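Local structure of lipoxygenase (Cyanothece sp., 5EK8) at residues P389-I397 against G660-I668; E11-D22 against Y195-A206. The protein is a non-heme iron lipoxygenase, a 9R-lipoxygenase that probably inserts molecular oxygen into polyunsaturated fatty acids. All coordinates share one frame; numbering follows the deposited sequence.

Contact 1 (P389-I397 against G660-I668). With FE2 (Fe (II) ion), chain B.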
loop_
_atom_site.group_PDB
_atom_site.type_symbol
_atom_site.label_atom_id
_atom_site.label_comp_id
_atom_site.label_asym_id
_atom_site.label_seq_id
_atom_site.Cartn_x
_atom_site.Cartn_y
_atom_site.Cartn_z
ATOM N N PRO A 389 -8.524 -5.749 8.983
ATOM C CA PRO A 389 -7.644 -6.785 8.415
ATOM C C PRO A 389 -7.072 -6.438 7.039
ATOM O O PRO A 389 -6.053 -6.998 6.642
ATOM C CB PRO A 389 -8.561 -8.008 8.313
ATOM C CG PRO A 389 -9.931 -7.456 8.275
ATOM C CD PRO A 389 -9.894 -6.259 9.171
ATOM N N HIS A 390 -7.719 -5.524 6.326
ATOM C CA HIS A 390 -7.247 -5.121 5.008
ATOM C C HIS A 390 -6.326 -3.906 5.083
ATOM O O HIS A 390 -5.534 -3.661 4.176
ATOM C CB HIS A 390 -8.435 -4.824 4.093
ATOM C CG HIS A 390 -9.444 -5.925 4.045
ATOM N ND1 HIS A 390 -9.181 -7.155 3.478
ATOM C CD2 HIS A 390 -10.719 -5.989 4.499
ATOM C CE1 HIS A 390 -10.248 -7.924 3.584
ATOM N NE2 HIS A 390 -11.197 -7.239 4.199
ATOM N N LEU A 391 -6.432 -3.149 6.169
ATOM C CA LEU A 391 -5.646 -1.929 6.325
ATOM C C LEU A 391 -4.466 -2.118 7.268
ATOM O O LEU A 391 -3.625 -1.231 7.402
ATOM C CB LEU A 391 -6.533 -0.786 6.825
ATOM C CG LEU A 391 -7.481 -0.186 5.784
ATOM C CD1 LEU A 391 -8.516 0.705 6.443
ATOM C CD2 LEU A 391 -6.701 0.593 4.740
ATOM N N LYS A 392 -4.395 -3.279 7.910
ATOM C CA LYS A 392 -3.307 -3.534 8.842
ATOM C C LYS A 392 -1.968 -3.666 8.117
ATOM O O LYS A 392 -1.924 -3.994 6.931
ATOM C CB LYS A 392 -3.586 -4.785 9.682
ATOM C CG LYS A 392 -3.880 -6.057 8.903
ATOM C CD LYS A 392 -3.161 -7.248 9.543
ATOM C CE LYS A 392 -3.895 -8.574 9.334
ATOM N NZ LYS A 392 -4.032 -8.992 7.913
ATOM N N SER A 393 -0.894 -3.347 8.835
ATOM C CA SER A 393 0.489 -3.573 8.404
ATOM C C SER A 393 0.996 -2.674 7.267
ATOM O O SER A 393 2.192 -2.679 6.978
ATOM C CB SER A 393 0.678 -5.043 8.003
ATOM O OG SER A 393 0.493 -5.903 9.116
ATOM N N ILE A 394 0.118 -1.895 6.635
ATOM C CA ILE A 394 0.528 -1.105 5.471
ATOM C C ILE A 394 1.471 0.041 5.858
ATOM O O ILE A 394 2.352 0.429 5.075
ATOM C CB ILE A 394 -0.694 -0.546 4.701
ATOM C CG1 ILE A 394 -0.274 -0.058 3.315
ATOM C CG2 ILE A 394 -1.389 0.562 5.474
ATOM C CD1 ILE A 394 -1.436 0.475 2.490
ATOM N N ILE A 395 1.315 0.549 7.077
ATOM C CA ILE A 395 2.185 1.607 7.572
ATOM C C ILE A 395 3.636 1.131 7.594
ATOM O O ILE A 395 4.560 1.889 7.275
ATOM C CB ILE A 395 1.761 2.075 8.982
ATOM C CG1 ILE A 395 1.599 0.879 9.927
ATOM C CG2 ILE A 395 0.461 2.877 8.912
ATOM C CD1 ILE A 395 1.438 1.268 11.376
ATOM N N ASN A 396 3.816 -0.139 7.947
ATOM C CA ASN A 396 5.133 -0.753 8.013
ATOM C C ASN A 396 5.816 -0.767 6.652
ATOM O O ASN A 396 6.956 -0.316 6.513
ATOM C CB ASN A 396 5.031 -2.182 8.557
ATOM C CG ASN A 396 4.398 -2.245 9.939
ATOM O OD1 ASN A 396 4.721 -1.446 10.824
ATOM N ND2 ASN A 396 3.478 -3.193 10.129
ATOM N N ILE A 397 5.112 -1.276 5.645
ATOM C CA ILE A 397 5.717 -1.434 4.329
ATOM C C ILE A 397 5.953 -0.078 3.674
ATOM O O ILE A 397 6.952 0.106 2.979
ATOM C CB ILE A 397 4.869 -2.339 3.396
ATOM C CG1 ILE A 397 5.590 -2.555 2.064
ATOM C CG2 ILE A 397 3.486 -1.772 3.162
ATOM C CD1 ILE A 397 6.981 -3.157 2.203
ATOM N N GLY A 660 -7.158 -18.092 -4.337
ATOM C CA GLY A 660 -6.234 -18.337 -3.246
ATOM C C GLY A 660 -4.982 -17.489 -3.355
ATOM O O GLY A 660 -4.191 -17.422 -2.417
ATOM N N ASN A 661 -4.803 -16.838 -4.501
ATOM C CA ASN A 661 -3.659 -15.959 -4.712
ATOM C C ASN A 661 -4.002 -14.493 -4.466
ATOM O O ASN A 661 -3.171 -13.609 -4.671
ATOM C CB ASN A 661 -3.110 -16.133 -6.128
ATOM C CG ASN A 661 -2.123 -17.284 -6.233
ATOM O OD1 ASN A 661 -1.355 -17.547 -5.306
ATOM N ND2 ASN A 661 -2.140 -17.976 -7.366
ATOM N N ILE A 662 -5.228 -14.245 -4.020
ATOM C CA ILE A 662 -5.667 -12.893 -3.704
ATOM C C ILE A 662 -5.252 -12.506 -2.289
ATOM O O ILE A 662 -5.697 -13.117 -1.315
ATOM C CB ILE A 662 -7.192 -12.750 -3.844
ATOM C CG1 ILE A 662 -7.620 -13.052 -5.281
ATOM C CG2 ILE A 662 -7.630 -11.353 -3.439
ATOM C CD1 ILE A 662 -9.115 -13.052 -5.495
ATOM N N ARG A 663 -4.410 -11.484 -2.180
ATOM C CA ARG A 663 -3.892 -11.053 -0.884
ATOM C C ARG A 663 -4.954 -10.343 -0.054
ATOM O O ARG A 663 -5.864 -9.722 -0.594
ATOM C CB ARG A 663 -2.681 -10.136 -1.070
ATOM C CG ARG A 663 -1.474 -10.795 -1.726
ATOM C CD ARG A 663 -0.354 -9.787 -1.890
ATOM N NE ARG A 663 0.895 -10.377 -2.361
ATOM C CZ ARG A 663 1.889 -10.766 -1.568
ATOM N NH1 ARG A 663 1.780 -10.651 -0.249
ATOM N NH2 ARG A 663 2.989 -11.285 -2.103
ATOM N N THR A 664 -4.829 -10.447 1.265
ATOM C CA THR A 664 -5.772 -9.838 2.197
ATOM C C THR A 664 -5.463 -8.356 2.395
ATOM O O THR A 664 -6.362 -7.529 2.574
ATOM C CB THR A 664 -5.739 -10.551 3.575
ATOM O OG1 THR A 664 -6.143 -11.917 3.429
ATOM C CG2 THR A 664 -6.658 -9.867 4.570
ATOM N N LEU A 665 -4.180 -8.025 2.339
ATOM C CA LEU A 665 -3.723 -6.706 2.742
ATOM C C LEU A 665 -2.510 -6.251 1.942
ATOM O O LEU A 665 -2.047 -6.939 1.030
ATOM C CB LEU A 665 -3.386 -6.701 4.237
ATOM C CG LEU A 665 -2.046 -7.312 4.679
ATOM C CD1 LEU A 665 -1.856 -7.161 6.179
ATOM C CD2 LEU A 665 -1.905 -8.777 4.281
ATOM N N ILE A 666 -2.010 -5.073 2.294
ATOM C CA ILE A 666 -0.780 -4.549 1.722
ATOM C C ILE A 666 0.310 -4.558 2.785
ATOM O O ILE A 666 0.304 -3.722 3.684
ATOM C CB ILE A 666 -0.964 -3.111 1.182
ATOM C CG1 ILE A 666 -2.127 -3.062 0.182
ATOM C CG2 ILE A 666 0.335 -2.600 0.572
ATOM C CD1 ILE A 666 -2.394 -1.699 -0.401
ATOM N N ASN A 667 1.230 -5.514 2.692
ATOM C CA ASN A 667 2.372 -5.564 3.600
ATOM C C ASN A 667 3.656 -5.859 2.852
ATOM O O ASN A 667 4.673 -6.176 3.459
ATOM C CB ASN A 667 2.161 -6.604 4.704
ATOM C CG ASN A 667 1.800 -7.975 4.163
ATOM O OD1 ASN A 667 1.819 -8.210 2.952
ATOM N ND2 ASN A 667 1.468 -8.892 5.067
ATOM N N ILE A 668 3.593 -5.756 1.530
ATOM C CA ILE A 668 4.770 -5.869 0.680
ATOM C C ILE A 668 4.587 -4.926 -0.509
ATOM O O ILE A 668 5.522 -4.427 -1.143
ATOM C CB ILE A 668 4.990 -7.314 0.193
ATOM C CG1 ILE A 668 6.372 -7.441 -0.450
ATOM C CG2 ILE A 668 3.874 -7.741 -0.761
ATOM C CD1 ILE A 668 7.500 -7.147 0.515
ATOM O OXT ILE A 668 3.443 -4.632 -0.850
HETATM FE FE FE2 B . 3.398 -3.374 -2.956
HETATM O O HOH W 1 1.406 -8.742 8.054
#
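The imidazole of His390 meets the C-terminal tail at its edge: the backbone oxygen of Thr664 lies in the ring plane, 3.0 Å from His390 ND1. The N-H points almost straight at it (162°), in the carbonyl plane and on a lone pair. One ring face carries CG of the preceding Pro389, offset toward the rim, while Thr566 and Thr567 of helix 549-574 also touch the histidine. The guanidinium of Arg663, paired with Asp575, has CG2 of Ile668 over one face near its rim. Between the two helices of 389-397, Lys392 leaves helical geometry and folds back, its chain bent at chi2 and chi4, until NZ gives a hydrogen bond to the Pro389 oxygen (3.1 Å). Leu665 CD1 is tucked across this bent chain, 3.3 Å from the Lys392 oxygen, and also reaches Ser393 CB. Farther along, Ile394 of helix 394-404 runs alongside Ile666 of the tail, CD1 to CD1 3.7 Å. Ile394 has CG1 anti to the backbone N (chi1 -165°), which lays the branch against Ile666; CA of Ile394 adds a CA-H...O contact to the Ile666 oxygen. Ile397 finishes the packing, its CG1 3.6 Å from the carboxylate carbon, Ile668 C. One water accepts from Asn667 ND2 (3.0 Å) and joins it to Ser393 OG. The terminal carboxylate is an iron ligand, as is characteristic of lipoxygenases: OXT of Ile668 lies 2.5 Å from the iron, which His359, His364 and His570 also bind. Ile666 touches both His364 and His570, so the isoleucine packing backs the metal's first shell. Between the two segments one direct hydrogen bond, from His390, and aliphatic contacts hold the tail, while Arg190 bonds to the Asn667 oxygen; together they probably help present the carboxylate to the iron.

Contact 2 (E11-D22 against Y195-A206)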
loop_
_atom_site.group_PDB
_atom_site.type_symbol
_atom_site.label_atom_id
_atom_site.label_comp_id
_atom_site.label_asym_id
_atom_site.label_seq_id
_atom_site.Cartn_x
_atom_site.Cartn_y
_atom_site.Cartn_z
ATOM N N GLU A 11 27.554 -4.412 1.380
ATOM C CA GLU A 11 26.957 -5.639 0.856
ATOM C C GLU A 11 27.236 -6.811 1.791
ATOM O O GLU A 11 26.331 -7.587 2.140
ATOM C CB GLU A 11 27.486 -5.945 -0.547
ATOM C CG GLU A 11 27.054 -4.942 -1.598
ATOM C CD GLU A 11 25.546 -4.909 -1.778
ATOM O OE1 GLU A 11 24.942 -6.001 -1.890
ATOM O OE2 GLU A 11 24.969 -3.795 -1.794
ATOM N N ILE A 12 28.494 -6.921 2.207
ATOM C CA ILE A 12 28.893 -7.930 3.178
ATOM C C ILE A 12 28.073 -7.841 4.461
ATOM O O ILE A 12 27.498 -8.832 4.915
ATOM C CB ILE A 12 30.383 -7.794 3.520
ATOM C CG1 ILE A 12 31.231 -8.170 2.301
ATOM C CG2 ILE A 12 30.739 -8.643 4.740
ATOM C CD1 ILE A 12 32.669 -7.746 2.414
ATOM N N LYS A 13 28.021 -6.643 5.029
ATOM C CA LYS A 13 27.259 -6.368 6.244
ATOM C C LYS A 13 25.814 -6.843 6.133
ATOM O O LYS A 13 25.313 -7.562 7.003
ATOM C CB LYS A 13 27.288 -4.869 6.545
ATOM C CG LYS A 13 26.745 -4.485 7.911
ATOM C CD LYS A 13 26.524 -2.977 8.016
ATOM C CE LYS A 13 27.812 -2.195 7.788
ATOM N NZ LYS A 13 27.618 -0.731 8.011
ATOM N N ALA A 14 25.159 -6.443 5.048
ATOM C CA ALA A 14 23.777 -6.835 4.791
ATOM C C ALA A 14 23.623 -8.350 4.785
ATOM O O ALA A 14 22.731 -8.902 5.451
ATOM C CB ALA A 14 23.301 -6.248 3.467
ATOM N N ALA A 15 24.503 -9.013 4.038
ATOM C CA ALA A 15 24.499 -10.468 3.962
ATOM C C ALA A 15 24.560 -11.097 5.356
ATOM O O ALA A 15 23.724 -11.936 5.709
ATOM C CB ALA A 15 25.655 -10.948 3.114
ATOM N N LEU A 16 25.541 -10.665 6.145
ATOM C CA LEU A 16 25.742 -11.190 7.493
ATOM C C LEU A 16 24.513 -11.003 8.381
ATOM O O LEU A 16 24.093 -11.929 9.083
ATOM C CB LEU A 16 26.950 -10.520 8.142
ATOM C CG LEU A 16 28.301 -10.734 7.460
ATOM C CD1 LEU A 16 29.425 -10.018 8.212
ATOM C CD2 LEU A 16 28.604 -12.221 7.318
ATOM N N VAL A 17 23.942 -9.801 8.355
ATOM C CA VAL A 17 22.746 -9.520 9.139
ATOM C C VAL A 17 21.639 -10.501 8.773
ATOM O O VAL A 17 20.977 -11.061 9.655
ATOM C CB VAL A 17 22.258 -8.084 8.926
ATOM C CG1 VAL A 17 20.925 -7.862 9.620
ATOM C CG2 VAL A 17 23.297 -7.101 9.442
ATOM N N LEU A 18 21.454 -10.724 7.475
ATOM C CA LEU A 18 20.431 -11.660 7.031
ATOM C C LEU A 18 20.721 -13.069 7.518
ATOM O O LEU A 18 19.795 -13.834 7.769
ATOM C CB LEU A 18 20.305 -11.628 5.512
ATOM C CG LEU A 18 19.562 -10.373 5.033
ATOM C CD1 LEU A 18 19.591 -10.238 3.522
ATOM C CD2 LEU A 18 18.127 -10.375 5.544
ATOM N N LYS A 19 22.000 -13.404 7.664
ATOM C CA LYS A 19 22.367 -14.700 8.233
ATOM C C LYS A 19 21.900 -14.797 9.680
ATOM O O LYS A 19 21.340 -15.810 10.094
ATOM C CB LYS A 19 23.878 -14.926 8.171
ATOM C CG LYS A 19 24.513 -14.637 6.825
ATOM C CD LYS A 19 23.987 -15.544 5.738
ATOM C CE LYS A 19 24.657 -15.228 4.411
ATOM N NZ LYS A 19 24.195 -16.137 3.331
ATOM N N VAL A 20 22.137 -13.731 10.442
ATOM C CA VAL A 20 21.776 -13.706 11.857
ATOM C C VAL A 20 20.265 -13.785 12.083
ATOM O O VAL A 20 19.799 -14.518 12.958
ATOM C CB VAL A 20 22.311 -12.439 12.547
ATOM C CG1 VAL A 20 22.058 -12.506 14.042
ATOM C CG2 VAL A 20 23.795 -12.273 12.272
ATOM N N ILE A 21 19.502 -13.034 11.296
ATOM C CA ILE A 21 18.058 -12.985 11.490
ATOM C C ILE A 21 17.378 -14.261 10.999
ATOM O O ILE A 21 16.490 -14.789 11.665
ATOM C CB ILE A 21 17.436 -11.767 10.778
ATOM C CG1 ILE A 21 18.214 -10.500 11.131
ATOM C CG2 ILE A 21 15.979 -11.602 11.170
ATOM C CD1 ILE A 21 17.648 -9.253 10.524
ATOM N N ASP A 22 17.797 -14.760 9.840
ATOM C CA ASP A 22 17.223 -15.993 9.298
ATOM C C ASP A 22 17.892 -17.207 9.938
ATOM O O ASP A 22 18.435 -18.075 9.252
ATOM C CB ASP A 22 17.360 -16.035 7.772
ATOM C CG ASP A 22 16.431 -17.052 7.128
ATOM O OD1 ASP A 22 15.554 -17.590 7.841
ATOM O OD2 ASP A 22 16.569 -17.304 5.911
ATOM N N TYR A 195 12.452 -12.474 5.619
ATOM C CA TYR A 195 13.863 -12.704 5.899
ATOM C C TYR A 195 14.386 -13.933 5.164
ATOM O O TYR A 195 15.554 -13.985 4.782
ATOM C CB TYR A 195 14.085 -12.829 7.409
ATOM C CG TYR A 195 13.884 -11.511 8.128
ATOM C CD1 TYR A 195 14.514 -10.355 7.677
ATOM C CD2 TYR A 195 13.040 -11.413 9.231
ATOM C CE1 TYR A 195 14.330 -9.140 8.314
ATOM C CE2 TYR A 195 12.847 -10.198 9.878
ATOM C CZ TYR A 195 13.495 -9.063 9.413
ATOM O OH TYR A 195 13.309 -7.849 10.046
ATOM N N ALA A 196 13.513 -14.908 4.945
ATOM C CA ALA A 196 13.886 -16.103 4.203
ATOM C C ALA A 196 14.165 -15.762 2.744
ATOM O O ALA A 196 15.239 -16.078 2.209
ATOM C CB ALA A 196 12.793 -17.147 4.303
ATOM N N SER A 197 13.181 -15.124 2.111
ATOM C CA SER A 197 13.283 -14.699 0.716
ATOM C C SER A 197 14.537 -13.857 0.501
ATOM O O SER A 197 15.314 -14.082 -0.441
ATOM C CB SER A 197 12.034 -13.911 0.311
ATOM O OG SER A 197 11.920 -13.805 -1.096
ATOM N N ALA A 198 14.732 -12.897 1.397
ATOM C CA ALA A 198 15.896 -12.029 1.331
ATOM C C ALA A 198 17.182 -12.833 1.505
ATOM O O ALA A 198 18.175 -12.556 0.845
ATOM C CB ALA A 198 15.801 -10.925 2.383
ATOM N N ASN A 199 17.168 -13.831 2.383
ATOM C CA ASN A 199 18.371 -14.634 2.603
ATOM C C ASN A 199 18.738 -15.462 1.372
ATOM O O ASN A 199 19.915 -15.698 1.105
ATOM C CB ASN A 199 18.203 -15.545 3.819
ATOM C CG ASN A 199 19.526 -15.858 4.495
ATOM O OD1 ASN A 199 20.565 -15.291 4.151
ATOM N ND2 ASN A 199 19.493 -16.756 5.468
ATOM N N VAL A 200 17.733 -15.899 0.620
ATOM C CA VAL A 200 18.006 -16.574 -0.645
ATOM C C VAL A 200 18.550 -15.607 -1.703
ATOM O O VAL A 200 19.599 -15.854 -2.293
ATOM C CB VAL A 200 16.747 -17.260 -1.205
ATOM C CG1 VAL A 200 17.031 -17.851 -2.579
ATOM C CG2 VAL A 200 16.248 -18.325 -0.246
ATOM N N LEU A 201 17.845 -14.502 -1.929
ATOM C CA LEU A 201 18.135 -13.634 -3.076
ATOM C C LEU A 201 19.287 -12.629 -2.896
ATOM O O LEU A 201 19.942 -12.257 -3.868
ATOM C CB LEU A 201 16.864 -12.873 -3.463
ATOM C CG LEU A 201 15.812 -13.667 -4.240
ATOM C CD1 LEU A 201 14.469 -12.942 -4.277
ATOM C CD2 LEU A 201 16.316 -13.928 -5.645
ATOM N N THR A 202 19.532 -12.190 -1.666
ATOM C CA THR A 202 20.515 -11.133 -1.406
ATOM C C THR A 202 21.977 -11.495 -1.712
ATOM O O THR A 202 22.712 -10.645 -2.212
ATOM C CB THR A 202 20.428 -10.652 0.060
ATOM O OG1 THR A 202 19.095 -10.210 0.334
ATOM C CG2 THR A 202 21.388 -9.504 0.322
ATOM N N PRO A 203 22.416 -12.738 -1.417
ATOM C CA PRO A 203 23.809 -13.053 -1.773
ATOM C C PRO A 203 24.108 -12.918 -3.266
ATOM O O PRO A 203 25.261 -12.679 -3.639
ATOM C CB PRO A 203 23.960 -14.506 -1.325
ATOM C CG PRO A 203 23.003 -14.640 -0.212
ATOM C CD PRO A 203 21.817 -13.815 -0.604
ATOM N N ILE A 204 23.079 -13.061 -4.097
ATOM C CA ILE A 204 23.213 -12.892 -5.540
ATOM C C ILE A 204 23.502 -11.430 -5.874
ATOM O O ILE A 204 24.505 -11.103 -6.519
ATOM C CB ILE A 204 21.935 -13.348 -6.287
ATOM C CG1 ILE A 204 21.458 -14.712 -5.780
ATOM C CG2 ILE A 204 22.175 -13.396 -7.781
ATOM C CD1 ILE A 204 22.427 -15.847 -6.048
ATOM N N LYS A 205 22.607 -10.558 -5.421
ATOM C CA LYS A 205 22.735 -9.124 -5.625
ATOM C C LYS A 205 24.068 -8.627 -5.078
ATOM O O LYS A 205 24.719 -7.775 -5.674
ATOM C CB LYS A 205 21.568 -8.393 -4.958
ATOM C CG LYS A 205 21.346 -6.966 -5.435
ATOM C CD LYS A 205 22.062 -5.950 -4.553
ATOM C CE LYS A 205 21.440 -5.864 -3.163
ATOM N NZ LYS A 205 22.226 -4.978 -2.254
ATOM N N ALA A 206 24.469 -9.183 -3.941
ATOM C CA ALA A 206 25.734 -8.835 -3.314
ATOM C C ALA A 206 26.899 -9.235 -4.207
ATOM O O ALA A 206 27.808 -8.437 -4.446
ATOM C CB ALA A 206 25.852 -9.497 -1.953
#
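Leu18 of the N-terminal helix pushes into helix 188-214 as a knob in a hole formed by Tyr195, Ala198, Asn199 and Thr202. Its two methyls fork over the hole: CD1 of Leu18 comes to 3.2 Å from Thr202 OG1, and CD2 lies 4.0 Å from Ala198 CB. Next to it, CG2 of Ile21 sits over the centre of one face of the Tyr195 ring, a CH-pi contact 3.6 Å from the centroid and 13° off the normal. With chi1 at -49°, that methyl lies anti to the backbone N of Ile21, which carries it over the ring. Asn199 ND2 donates to Asp22 OD2 (3.0 Å) on the anti side of the carboxylate and out of its plane; the amide is turned steeply against the carboxylate. The motif is a nearly antiparallel pair of helices, 149° between directions, whose axes come within 9.5 Å. At the far end Glu11 and Lys205 make a salt bridge across the pair, NZ to OE1 2.9 Å on the syn lone pair, with a second, weak bond to OE2. The lysine chain, bent at chi2 and chi3, crosses the glutamate at about a right angle. Farther out, Thr202 OG1 is held by its bond to the Ala198 oxygen (2.6 Å) and by Tyr616 of helix 608-623. Arg27 of helix 24-36 forms a salt bridge with Asp22 OD1, and Ile30 of that helix touches both Ile21 and Tyr195.

How the contacts relate
From the N terminus, contact 2 comes first: helix 2-21 is met again by helix 188-214, closing a loop of 172 residues that takes in helix 24-36 and the antiparallel sheet of strands 72-79, 82-91, 115-126 and 132-143. Contact 1 opens later, at helices 383-391 and 394-404, and closes only at the last residue, after 262 largely helical or loop residues. The two are in series, neither nested nor crossing. Contact 2 lies on the surface and joins the N-terminal helix to the helical body; contact 1 lies near the chain centre, where the C-terminal tail joins the iron-bearing core. Their centres are 24 Å apart and their nearest atoms about 8 Å.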